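Local atomic coordinates of DUF917 domain-containing protein (Chromobacterium violaceum, PDB entry 2O3I), a protein that is of unknown function but combines N- and C-terminal domains of the S-Me-THD-like family. Residues G26-S30 against A73-V77; M64-M68 against W79-P83; Q15-F20 against R228-G233; A2-P7 against D47-D53; L141-A147 against M208-S212. The protein carries 2 engineered substitutions. All coordinates share one frame; numbering follows the deposited sequence.

Interaction 1: G26-S30 against A73-V77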
# COMPACT_ATOMS: atom_id res chain seq x y z
N GLY A 26 16.57 -3.76 -15.72
CA GLY A 26 17.23 -2.53 -15.32
C GLY A 26 18.23 -2.07 -16.36
O GLY A 26 18.87 -2.89 -17.01
N THR A 27 18.37 -0.76 -16.51
CA THR A 27 19.29 -0.18 -17.49
C THR A 27 20.74 -0.27 -17.05
O THR A 27 21.04 -0.23 -15.85
CB THR A 27 19.00 1.31 -17.74
OG1 THR A 27 19.33 2.05 -16.56
CG2 THR A 27 17.52 1.52 -18.07
N MSE A 28 21.63 -0.38 -18.03
CA MSE A 28 23.05 -0.43 -17.75
C MSE A 28 23.43 0.94 -17.23
O MSE A 28 24.38 1.10 -16.45
CB MSE A 28 23.82 -0.75 -19.03
CG MSE A 28 23.65 -2.18 -19.52
SE MSE A 28 24.34 -2.43 -21.31
CE MSE A 28 26.23 -2.53 -20.93
N ILE A 29 22.67 1.94 -17.65
CA ILE A 29 22.91 3.32 -17.24
C ILE A 29 22.89 3.44 -15.72
O ILE A 29 23.84 3.94 -15.11
CB ILE A 29 21.85 4.25 -17.84
CG1 ILE A 29 21.82 4.05 -19.36
CG2 ILE A 29 22.16 5.69 -17.45
CD1 ILE A 29 20.71 4.80 -20.09
N SER A 30 21.81 2.96 -15.10
CA SER A 30 21.70 3.03 -13.65
C SER A 30 22.65 2.03 -12.99
O SER A 30 23.10 2.25 -11.88
CB SER A 30 20.25 2.76 -13.20
OG SER A 30 19.90 1.39 -13.34
N ALA A 73 13.68 7.54 -11.88
CA ALA A 73 14.19 7.85 -10.55
C ALA A 73 15.43 7.04 -10.22
O ALA A 73 16.38 7.54 -9.63
CB ALA A 73 13.10 7.60 -9.51
N ILE A 74 15.43 5.77 -10.62
CA ILE A 74 16.56 4.89 -10.35
C ILE A 74 17.82 5.30 -11.12
O ILE A 74 18.94 5.08 -10.64
CB ILE A 74 16.17 3.42 -10.66
CG1 ILE A 74 14.97 3.03 -9.79
CG2 ILE A 74 17.34 2.49 -10.35
CD1 ILE A 74 14.39 1.66 -10.08
N ASN A 75 17.65 5.93 -12.28
CA ASN A 75 18.80 6.37 -13.07
C ASN A 75 19.55 7.52 -12.40
O ASN A 75 20.59 7.95 -12.88
CB ASN A 75 18.37 6.84 -14.47
CG ASN A 75 18.15 5.69 -15.44
OD1 ASN A 75 19.01 4.82 -15.60
ND2 ASN A 75 17.00 5.68 -16.10
N GLN A 76 19.02 8.01 -11.28
CA GLN A 76 19.64 9.13 -10.58
C GLN A 76 20.42 8.70 -9.34
O GLN A 76 21.20 9.47 -8.78
CB GLN A 76 18.57 10.14 -10.17
CG GLN A 76 17.76 10.70 -11.33
CD GLN A 76 16.65 11.62 -10.87
OE1 GLN A 76 16.89 12.58 -10.13
NE2 GLN A 76 15.42 11.35 -11.32
N VAL A 77 20.21 7.46 -8.92
CA VAL A 77 20.88 6.92 -7.74
C VAL A 77 22.38 6.75 -7.94
O VAL A 77 22.84 6.38 -9.02
CB VAL A 77 20.26 5.57 -7.35
CG1 VAL A 77 20.93 5.04 -6.11
CG2 VAL A 77 18.77 5.75 -7.11
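Thr27 and Asn75 meet with their side chains crossing at about a right angle, joined by one hydroxyl-to-amide bond. Thr27 OG1 donates to Asn75 OD1 at 2.9 Å, arriving in the carbonyl plane on a lone pair with a C=O...donor angle of 141°. Each partner is set by its first torsion: the threonine hydroxyl sits between its backbone N and carbonyl carbon (chi1 69°), while Asn75 carries CG beside its own N (chi1 -80°), which swings the amide out of the turn of residues 74-77 toward the other segment. Two aliphatic carbons also border the acceptor. Ser30 CB lies 3.4 Å from Asn75 OD1, and Ile29 CB comes within 3.7 Å of that oxygen from the exposed flank. Beneath this, Ile74 turns its CG2 branch to Ser30 CB at 4.1 Å, and both residues touch Leu112 of helix 111-124. Thr27 holds the N-cap position of helix 28-35, and its hydrogen bond therefore places Asn75 beside the start of that helix. One directed bond bordered by aliphatic carbon implies a join that is specific in orientation yet modest in area, fixing the turn of residues 74-77 against the first turn of that helix.

Interaction 2: M64-M68 against W79-P83; sequences MVAYM and WPNGP
The hydroxyl of Tyr67 is the polar centre of this contact: its OH lies 3.3 Å from Trp79 O and equally 3.3 Å from Pro80 CA, and it is hydrogen-bonded to Glu161 OE2. The same carboxylate oxygen also takes the backbone N of Gly82, so one glutamate bridges the strand residue and the first turn of the helix. Behind the hydroxyl, the ring of Tyr67 forms a CH-pi contact with Pro83, whose CG stands 3.6 Å from the ring centroid and only 1° off the normal. Pro83 CD reaches toward the far end of the same face, 3.4 Å from Tyr67 CE2. A first torsion of -106°, away from the usual staggered values, carries the tyrosine ring over to Pro83. The same CG also rests 3.6 Å from Ala66 O, while Val65 CG2, the branch anti to its backbone N, comes to 3.8 Å from Pro83 CB. Pro80 is the centre of an inverse gamma turn and occupies the N-cap position of helix 81-96. That helix is the main helix in the beta-alpha-beta connection from strand 61-69 to its parallel neighbour 101-105; helix 111-124 packs beside it, with Val116 touching both Tyr67 and Pro83, while strand 203-211 flanks strand 61-69 on its other edge.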
# COMPACT_ATOMS: atom_id res chain seq x y z
N MSE A 64 16.19 -11.98 -0.78
CA MSE A 64 16.24 -11.40 -2.11
C MSE A 64 16.31 -9.89 -1.90
O MSE A 64 15.60 -9.36 -1.04
CB MSE A 64 14.97 -11.76 -2.89
CG MSE A 64 14.87 -11.17 -4.29
SE MSE A 64 14.27 -9.31 -4.33
CE MSE A 64 12.41 -9.64 -4.84
N VAL A 65 17.17 -9.21 -2.65
CA VAL A 65 17.26 -7.76 -2.51
C VAL A 65 17.32 -7.11 -3.88
O VAL A 65 17.88 -7.67 -4.82
CB VAL A 65 18.50 -7.32 -1.67
CG1 VAL A 65 19.81 -7.63 -2.41
CG2 VAL A 65 18.41 -5.85 -1.36
N ALA A 66 16.73 -5.92 -4.01
CA ALA A 66 16.73 -5.22 -5.29
C ALA A 66 16.19 -3.80 -5.21
O ALA A 66 15.85 -3.28 -4.14
CB ALA A 66 15.91 -6.01 -6.31
N TYR A 67 16.14 -3.17 -6.38
CA TYR A 67 15.59 -1.83 -6.52
C TYR A 67 14.28 -2.07 -7.25
O TYR A 67 14.17 -2.98 -8.07
CB TYR A 67 16.52 -0.95 -7.36
CG TYR A 67 17.29 0.08 -6.57
CD1 TYR A 67 18.67 0.22 -6.74
CD2 TYR A 67 16.65 0.94 -5.69
CE1 TYR A 67 19.39 1.18 -6.04
CE2 TYR A 67 17.36 1.92 -4.98
CZ TYR A 67 18.73 2.03 -5.17
OH TYR A 67 19.45 2.99 -4.49
N MSE A 68 13.27 -1.27 -6.93
CA MSE A 68 11.95 -1.40 -7.54
C MSE A 68 11.39 0.00 -7.80
O MSE A 68 11.68 0.95 -7.06
CB MSE A 68 11.03 -2.19 -6.59
CG MSE A 68 9.60 -2.40 -7.08
SE MSE A 68 8.45 -3.21 -5.71
CE MSE A 68 7.86 -4.78 -6.68
N TRP A 79 24.33 5.70 -4.81
CA TRP A 79 24.62 4.66 -3.82
C TRP A 79 23.31 3.91 -3.54
O TRP A 79 22.24 4.50 -3.56
CB TRP A 79 25.16 5.28 -2.53
CG TRP A 79 26.20 6.34 -2.77
CD1 TRP A 79 25.98 7.63 -3.15
CD2 TRP A 79 27.62 6.18 -2.71
NE1 TRP A 79 27.17 8.29 -3.32
CE2 TRP A 79 28.20 7.42 -3.06
CE3 TRP A 79 28.47 5.11 -2.39
CZ2 TRP A 79 29.58 7.63 -3.10
CZ3 TRP A 79 29.84 5.31 -2.43
CH2 TRP A 79 30.38 6.56 -2.78
N PRO A 80 23.38 2.60 -3.29
CA PRO A 80 22.17 1.82 -3.03
C PRO A 80 21.65 1.89 -1.59
O PRO A 80 21.51 0.87 -0.92
CB PRO A 80 22.60 0.41 -3.40
CG PRO A 80 24.01 0.38 -2.92
CD PRO A 80 24.56 1.72 -3.37
N ASN A 81 21.37 3.10 -1.12
CA ASN A 81 20.88 3.28 0.24
C ASN A 81 19.59 2.49 0.51
O ASN A 81 19.47 1.84 1.55
CB ASN A 81 20.65 4.76 0.55
CG ASN A 81 21.95 5.52 0.77
OD1 ASN A 81 23.03 4.93 0.74
ND2 ASN A 81 21.85 6.82 0.99
N GLY A 82 18.65 2.56 -0.42
CA GLY A 82 17.39 1.84 -0.25
C GLY A 82 17.57 0.35 -0.03
O GLY A 82 17.12 -0.18 0.99
N PRO A 83 18.21 -0.37 -0.97
CA PRO A 83 18.42 -1.81 -0.83
C PRO A 83 19.22 -2.16 0.43
O PRO A 83 18.92 -3.13 1.12
CB PRO A 83 19.17 -2.18 -2.11
CG PRO A 83 18.57 -1.24 -3.11
CD PRO A 83 18.54 0.07 -2.34

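Interaction 3: Q15-F20 against R228-G233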
# COMPACT_ATOMS: atom_id res chain seq x y z
N GLN A 15 27.01 -5.99 -18.31
CA GLN A 15 26.86 -6.16 -19.75
C GLN A 15 26.26 -7.52 -20.07
O GLN A 15 25.29 -7.62 -20.82
CB GLN A 15 28.22 -6.06 -20.46
CG GLN A 15 28.85 -4.68 -20.45
CD GLN A 15 29.18 -4.18 -21.85
OE1 GLN A 15 30.07 -3.36 -22.03
NE2 GLN A 15 28.44 -4.68 -22.84
N GLY A 16 26.86 -8.56 -19.49
CA GLY A 16 26.39 -9.91 -19.72
C GLY A 16 24.99 -10.09 -19.18
O GLY A 16 24.15 -10.70 -19.85
N ALA A 17 24.74 -9.56 -17.99
CA ALA A 17 23.43 -9.66 -17.34
C ALA A 17 22.35 -8.96 -18.15
O ALA A 17 21.20 -9.39 -18.16
CB ALA A 17 23.49 -9.08 -15.92
N CYS A 18 22.74 -7.87 -18.82
CA CYS A 18 21.81 -7.11 -19.66
C CYS A 18 21.34 -8.01 -20.80
O CYS A 18 20.15 -8.07 -21.10
CB CYS A 18 22.51 -5.86 -20.22
SG CYS A 18 21.48 -4.84 -21.35
N PHE A 19 22.28 -8.71 -21.44
CA PHE A 19 21.92 -9.60 -22.53
C PHE A 19 21.03 -10.74 -22.02
O PHE A 19 20.11 -11.17 -22.71
CB PHE A 19 23.17 -10.17 -23.21
CG PHE A 19 22.87 -11.03 -24.41
CD1 PHE A 19 22.46 -10.44 -25.60
CD2 PHE A 19 22.93 -12.42 -24.32
CE1 PHE A 19 22.11 -11.24 -26.70
CE2 PHE A 19 22.59 -13.21 -25.41
CZ PHE A 19 22.17 -12.62 -26.60
N PHE A 20 21.29 -11.24 -20.82
CA PHE A 20 20.48 -12.32 -20.26
C PHE A 20 19.20 -11.78 -19.62
O PHE A 20 18.40 -12.54 -19.07
CB PHE A 20 21.27 -13.14 -19.21
CG PHE A 20 22.36 -14.01 -19.81
CD1 PHE A 20 22.04 -15.00 -20.72
CD2 PHE A 20 23.69 -13.82 -19.46
CE1 PHE A 20 23.04 -15.80 -21.29
CE2 PHE A 20 24.70 -14.61 -20.02
CZ PHE A 20 24.37 -15.61 -20.94
N ARG A 228 27.89 -16.82 -15.35
CA ARG A 228 27.77 -16.86 -16.80
C ARG A 228 27.58 -15.43 -17.33
O ARG A 228 28.01 -15.10 -18.43
CB ARG A 228 26.61 -17.76 -17.24
CG ARG A 228 25.26 -17.20 -16.91
CD ARG A 228 24.18 -17.78 -17.81
NE ARG A 228 23.00 -16.94 -17.69
CZ ARG A 228 21.76 -17.33 -17.94
NH1 ARG A 228 21.52 -18.57 -18.34
NH2 ARG A 228 20.76 -16.48 -17.77
N ALA A 229 26.92 -14.58 -16.55
CA ALA A 229 26.73 -13.19 -16.97
C ALA A 229 28.09 -12.51 -17.05
O ALA A 229 28.35 -11.72 -17.95
CB ALA A 229 25.83 -12.46 -15.99
N LEU A 230 28.96 -12.83 -16.09
CA LEU A 230 30.30 -12.26 -16.03
C LEU A 230 31.19 -12.76 -17.17
O LEU A 230 31.97 -12.00 -17.76
CB LEU A 230 30.96 -12.58 -14.68
CG LEU A 230 32.41 -12.12 -14.50
CD1 LEU A 230 32.49 -10.59 -14.54
CD2 LEU A 230 32.95 -12.65 -13.17
N LYS A 231 31.09 -14.05 -17.48
CA LYS A 231 31.91 -14.61 -18.55
C LYS A 231 31.54 -14.01 -19.90
O LYS A 231 32.43 -13.70 -20.71
CB LYS A 231 31.76 -16.14 -18.59
CG LYS A 231 32.65 -16.81 -19.63
CD LYS A 231 32.63 -18.32 -19.50
CE LYS A 231 33.47 -18.97 -20.60
NZ LYS A 231 33.34 -20.46 -20.55
N LEU A 232 30.25 -13.83 -20.15
CA LEU A 232 29.81 -13.25 -21.42
C LEU A 232 30.23 -11.78 -21.49
O LEU A 232 30.70 -11.29 -22.54
CB LEU A 232 28.29 -13.35 -21.57
CG LEU A 232 27.65 -12.50 -22.67
CD1 LEU A 232 28.21 -12.90 -24.03
CD2 LEU A 232 26.14 -12.67 -22.66
N GLY A 233 30.05 -11.08 -20.37
CA GLY A 233 30.40 -9.68 -20.30
C GLY A 233 31.87 -9.44 -20.61
O GLY A 233 32.22 -8.49 -21.31
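Gly16 and Gly233 mark the place where helix segments 15-19 and 228-233 cross, their axes 7.2 Å apart at closest approach and 109° between their directions. With hydrogen alone on both alpha carbons, backbone meets backbone: Gly16 CA points a C-H at Ala229 O, 3.2 Å away and nearly straight at 166°, and Ala229 CB lies 4.1 Å from Ala17 CB. The larger side chains gather beyond this point. Arg228 turns CG between its backbone N and carbonyl carbon, then runs extended to NE, laying its guanidinium over one face of the Phe20 ring. The planes are 24° apart and Arg228 CZ is 3.9 Å from the Phe20 centroid, a stacked cation-pi pair in which CD adds a CH-pi contact above the same face. Ala229 CA comes up at the edge of that ring. Leu232 CD2 touches both aromatics, 3.6 Å from Phe19 CD2 and also 3.6 Å from Phe20 CE2. Arg228 NH2 has a weak bond to Gly135 O besides. With no conventional hydrogen bond between the two segments, this crossing relies on close backbone approach, dispersion and the attraction of a cation for a ring, a combination that joins the N-terminal and C-terminal family regions.

Interaction 4: A2-P7 against D47-D53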
# COMPACT_ATOMS: atom_id res chain seq x y z
N ALA A 2 32.61 -19.23 -3.43
CA ALA A 2 33.43 -19.91 -4.47
C ALA A 2 34.40 -18.94 -5.13
O ALA A 2 35.58 -19.27 -5.32
CB ALA A 2 32.52 -20.55 -5.52
N PHE A 3 33.92 -17.74 -5.48
CA PHE A 3 34.79 -16.74 -6.11
C PHE A 3 34.47 -15.33 -5.63
O PHE A 3 33.56 -15.13 -4.81
CB PHE A 3 34.72 -16.85 -7.65
CG PHE A 3 33.38 -16.50 -8.25
CD1 PHE A 3 33.11 -15.20 -8.67
CD2 PHE A 3 32.40 -17.47 -8.42
CE1 PHE A 3 31.89 -14.88 -9.26
CE2 PHE A 3 31.18 -17.17 -9.01
CZ PHE A 3 30.92 -15.86 -9.43
N GLU A 4 35.21 -14.34 -6.12
CA GLU A 4 34.95 -12.96 -5.71
C GLU A 4 34.98 -11.94 -6.85
O GLU A 4 35.63 -12.15 -7.88
CB GLU A 4 35.93 -12.53 -4.60
CG GLU A 4 37.39 -12.55 -4.96
CD GLU A 4 38.30 -12.24 -3.76
OE1 GLU A 4 39.51 -12.01 -3.99
OE2 GLU A 4 37.82 -12.23 -2.61
N LEU A 5 34.25 -10.85 -6.64
CA LEU A 5 34.16 -9.79 -7.63
C LEU A 5 34.91 -8.56 -7.15
O LEU A 5 34.97 -8.29 -5.96
CB LEU A 5 32.70 -9.40 -7.87
CG LEU A 5 31.68 -10.46 -8.30
CD1 LEU A 5 30.28 -9.88 -8.16
CD2 LEU A 5 31.96 -10.89 -9.73
N SER A 6 35.47 -7.81 -8.09
CA SER A 6 36.19 -6.58 -7.79
C SER A 6 35.43 -5.47 -8.52
O SER A 6 34.56 -5.75 -9.34
CB SER A 6 37.62 -6.66 -8.32
OG SER A 6 37.63 -6.63 -9.74
N PRO A 7 35.73 -4.20 -8.22
CA PRO A 7 35.01 -3.13 -8.92
C PRO A 7 35.06 -3.26 -10.44
O PRO A 7 34.05 -3.09 -11.12
CB PRO A 7 35.69 -1.87 -8.41
CG PRO A 7 36.02 -2.25 -6.98
CD PRO A 7 36.57 -3.65 -7.14
N ASP A 47 36.36 -3.93 -0.90
CA ASP A 47 36.51 -3.80 -2.35
C ASP A 47 36.17 -5.10 -3.07
O ASP A 47 36.00 -5.12 -4.29
CB ASP A 47 37.97 -3.42 -2.63
CG ASP A 47 38.12 -2.54 -3.84
OD1 ASP A 47 37.31 -1.60 -3.99
OD2 ASP A 47 39.06 -2.78 -4.64
N LYS A 48 36.07 -6.18 -2.31
CA LYS A 48 35.80 -7.50 -2.85
C LYS A 48 34.42 -8.02 -2.48
O LYS A 48 33.95 -7.84 -1.36
CB LYS A 48 36.87 -8.48 -2.36
CG LYS A 48 38.29 -8.12 -2.80
CD LYS A 48 39.34 -9.00 -2.11
CE LYS A 48 40.70 -8.89 -2.80
NZ LYS A 48 41.14 -7.47 -2.97
N VAL A 49 33.77 -8.66 -3.45
CA VAL A 49 32.44 -9.21 -3.24
C VAL A 49 32.49 -10.73 -3.30
O VAL A 49 32.80 -11.32 -4.34
CB VAL A 49 31.45 -8.69 -4.31
CG1 VAL A 49 30.10 -9.35 -4.14
CG2 VAL A 49 31.32 -7.18 -4.21
N ARG A 50 32.19 -11.36 -2.18
CA ARG A 50 32.19 -12.81 -2.09
C ARG A 50 30.93 -13.37 -2.76
O ARG A 50 29.81 -12.94 -2.45
CB ARG A 50 32.25 -13.23 -0.62
CG ARG A 50 32.60 -14.69 -0.37
CD ARG A 50 33.45 -14.80 0.90
NE ARG A 50 32.95 -13.94 1.98
CZ ARG A 50 31.84 -14.16 2.67
NH1 ARG A 50 31.09 -15.23 2.42
NH2 ARG A 50 31.46 -13.30 3.62
N VAL A 51 31.12 -14.30 -3.70
CA VAL A 51 30.01 -14.94 -4.40
C VAL A 51 30.07 -16.43 -4.12
O VAL A 51 31.10 -17.06 -4.35
CB VAL A 51 30.10 -14.75 -5.92
CG1 VAL A 51 28.84 -15.30 -6.58
CG2 VAL A 51 30.31 -13.27 -6.26
N VAL A 52 28.97 -17.00 -3.63
CA VAL A 52 28.92 -18.42 -3.31
C VAL A 52 27.86 -19.19 -4.11
O VAL A 52 26.88 -18.60 -4.58
CB VAL A 52 28.62 -18.63 -1.80
CG1 VAL A 52 29.70 -17.96 -0.95
CG2 VAL A 52 27.26 -18.05 -1.45
N ASP A 53 28.06 -20.49 -4.26
CA ASP A 53 27.09 -21.32 -4.97
C ASP A 53 25.99 -21.69 -3.98
O ASP A 53 26.20 -21.63 -2.77
CB ASP A 53 27.74 -22.59 -5.53
CG ASP A 53 28.80 -22.29 -6.57
OD1 ASP A 53 30.00 -22.30 -6.22
OD2 ASP A 53 28.42 -22.02 -7.75
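Phe3 and Val51 pack on the tight side of this antiparallel strand pair, the face that also carries Leu5 and Val49. Phe3 places CG between its backbone N and carbonyl carbon, chi1 66°, and its ring lies across the valine with Val51 CB over one face, 3.8 Å from the centroid. The neighbouring branch, Val51 CG2, meets Leu5 CG at 3.7 Å, and Leu5 CB touches Val49 CB. Helix 225-237 covers this face through Leu226 and Leu230. Backbone bonds hold the ladder: Leu5 N to Val49 O and Val49 N to Leu5 O are both 2.8 Å. At the chain start, Ala2 and Phe3 both face Val51 in a classic beta bulge, and Val51 O accepts twice, from Ala2 N at 2.8 Å and from Phe3 N at 3.1 Å. The opposite face is looser. There exposed Glu4 extends across Lys48 at a slant, but the charged ends stay apart, Glu4 OE1 being 4.9 Å from Lys48 NZ, and Arg50 is more distant still. The carboxylate instead meets the lysine methylenes. Cohesion therefore comes from short main-chain bonds and one apolar face, with the charged face adding perhaps a mild, solvent-screened attraction to edge strand 3-5.

Interaction 5: L141-A147 against M208-S212; sequences LPMLTYA and MWMMS
Tyr146 and Trp209 form an aromatic pair, extended on one side by a Met-aromatic contact, where the short helix 145-148 packs against strand 203-211 of the mixed sheet. Traced outward, Tyr146 first sets CB over the centre of the indole's six-membered ring, a CH-pi contact 3.4 Å from that centroid and 11° off its normal. CG continues across the same face toward Trp209 CE3. The tyrosine ring divides its neighbours: CD2 stays with the indole, 3.5 Å from Trp209 CZ3, whereas CD1, on the ring edge, meets the selenomethionine methyl, Met211 CE, at a tight 3.2 Å. Met211 SE lies at the same edge, 5.3 Å from the Tyr146 centroid. The ring planes differ by 23°, but the centroids of Tyr146 and the Trp209 six-membered ring are offset, 4.9 Å apart, leaving little face-to-face overlap. At the tip, OH leaves the pair and is hydrogen-bonded to Ala106 O, which gives the buried hydroxyl a partner. Two leucines add apolar contacts to the indole, Leu144 CD1 lying 3.8 Å from Trp209 CZ3 and Leu141 CD2 3.9 Å from Trp209 CH2. Met208 CE sits 3.6 Å from the plane of the Trp209 ring, central on the face opposite Tyr146 CB.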
# COMPACT_ATOMS: atom_id res chain seq x y z
N LEU A 141 6.53 -10.75 -10.17
CA LEU A 141 6.97 -11.73 -9.18
C LEU A 141 6.60 -13.21 -9.31
O LEU A 141 7.41 -14.07 -8.97
CB LEU A 141 6.59 -11.24 -7.78
CG LEU A 141 7.14 -9.87 -7.36
CD1 LEU A 141 6.58 -9.52 -5.99
CD2 LEU A 141 8.67 -9.88 -7.33
N PRO A 142 5.38 -13.54 -9.76
CA PRO A 142 5.05 -14.97 -9.87
C PRO A 142 5.84 -15.75 -10.92
O PRO A 142 5.75 -16.98 -11.00
CB PRO A 142 3.54 -14.96 -10.17
CG PRO A 142 3.32 -13.62 -10.84
CD PRO A 142 4.19 -12.70 -10.01
N MSE A 143 6.62 -15.04 -11.73
CA MSE A 143 7.41 -15.70 -12.76
C MSE A 143 8.79 -16.09 -12.24
O MSE A 143 9.57 -16.71 -12.96
CB MSE A 143 7.51 -14.81 -14.01
CG MSE A 143 6.28 -14.92 -14.91
SE MSE A 143 5.92 -13.43 -16.11
CE MSE A 143 4.58 -12.54 -15.04
N LEU A 144 9.08 -15.73 -11.00
CA LEU A 144 10.36 -16.08 -10.38
C LEU A 144 10.20 -17.38 -9.61
O LEU A 144 9.13 -17.64 -9.05
CB LEU A 144 10.83 -14.97 -9.43
CG LEU A 144 11.08 -13.61 -10.08
CD1 LEU A 144 11.56 -12.63 -9.04
CD2 LEU A 144 12.12 -13.77 -11.19
N THR A 145 11.24 -18.20 -9.59
CA THR A 145 11.17 -19.49 -8.89
C THR A 145 10.86 -19.39 -7.40
O THR A 145 10.35 -20.35 -6.81
CB THR A 145 12.46 -20.30 -9.11
OG1 THR A 145 13.60 -19.51 -8.77
CG2 THR A 145 12.57 -20.72 -10.56
N TYR A 146 11.15 -18.23 -6.80
CA TYR A 146 10.88 -18.01 -5.38
C TYR A 146 9.39 -18.22 -5.13
O TYR A 146 8.99 -18.89 -4.17
CB TYR A 146 11.25 -16.57 -4.97
CG TYR A 146 12.67 -16.15 -5.26
CD1 TYR A 146 13.74 -16.63 -4.50
CD2 TYR A 146 12.95 -15.26 -6.30
CE1 TYR A 146 15.06 -16.24 -4.78
CE2 TYR A 146 14.25 -14.86 -6.58
CZ TYR A 146 15.30 -15.35 -5.82
OH TYR A 146 16.59 -14.97 -6.12
N ALA A 147 8.57 -17.65 -6.00
CA ALA A 147 7.12 -17.76 -5.89
C ALA A 147 6.62 -19.19 -6.14
O ALA A 147 5.72 -19.67 -5.45
CB ALA A 147 6.46 -16.78 -6.86
N MSE A 208 12.79 -9.09 0.35
CA MSE A 208 11.72 -10.05 0.64
C MSE A 208 12.20 -11.48 0.40
O MSE A 208 13.35 -11.70 -0.00
CB MSE A 208 10.49 -9.74 -0.23
CG MSE A 208 10.71 -9.85 -1.74
SE MSE A 208 9.16 -9.27 -2.76
CE MSE A 208 8.07 -10.86 -2.60
N TRP A 209 11.32 -12.44 0.66
CA TRP A 209 11.64 -13.85 0.48
C TRP A 209 12.83 -14.33 1.32
O TRP A 209 13.75 -14.99 0.82
CB TRP A 209 11.87 -14.14 -1.02
CG TRP A 209 10.58 -14.29 -1.81
CD1 TRP A 209 9.45 -14.94 -1.41
CD2 TRP A 209 10.34 -13.85 -3.15
NE1 TRP A 209 8.52 -14.94 -2.41
CE2 TRP A 209 9.03 -14.28 -3.50
CE3 TRP A 209 11.09 -13.14 -4.10
CZ2 TRP A 209 8.46 -14.02 -4.75
CZ3 TRP A 209 10.52 -12.88 -5.35
CH2 TRP A 209 9.22 -13.32 -5.66
N MSE A 210 12.82 -13.99 2.60
CA MSE A 210 13.87 -14.43 3.51
C MSE A 210 13.83 -15.96 3.51
O MSE A 210 12.76 -16.56 3.57
CB MSE A 210 13.61 -13.89 4.91
CG MSE A 210 13.73 -12.39 5.04
SE MSE A 210 13.35 -11.79 6.85
CE MSE A 210 11.44 -11.50 6.64
N MSE A 211 15.00 -16.59 3.43
CA MSE A 211 15.06 -18.04 3.39
C MSE A 211 16.14 -18.67 4.28
O MSE A 211 17.20 -18.08 4.50
CB MSE A 211 15.29 -18.52 1.95
CG MSE A 211 14.24 -18.04 0.95
SE MSE A 211 14.86 -18.19 -0.90
CE MSE A 211 13.18 -18.28 -1.79
N SER A 212 15.85 -19.87 4.75
CA SER A 212 16.78 -20.64 5.56
C SER A 212 17.52 -21.46 4.51
O SER A 212 17.04 -21.58 3.38
CB SER A 212 16.02 -21.55 6.51

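Overall arrangement
From the N terminus, interaction 4 opens first and interactions 3 and 1 open before it closes at 47-53, so it crosses both. Interaction 2 then begins on strand 61-69 and crosses interaction 1, whose second segment falls between its two halves; Val77 packs on Tyr67 there. Interaction 5 follows in series, joined to interaction 2 through neighbouring strands 61-69 and 203-211, with Met64 beside Met208 and Trp209. Interaction 3 closes last, and its long loop encloses interactions 1, 2 and 5. Its helices meet interaction 1 through Met28 and interaction 4 through Leu230 and Leu5, tying edge strand 3-5 to the helices packed on it.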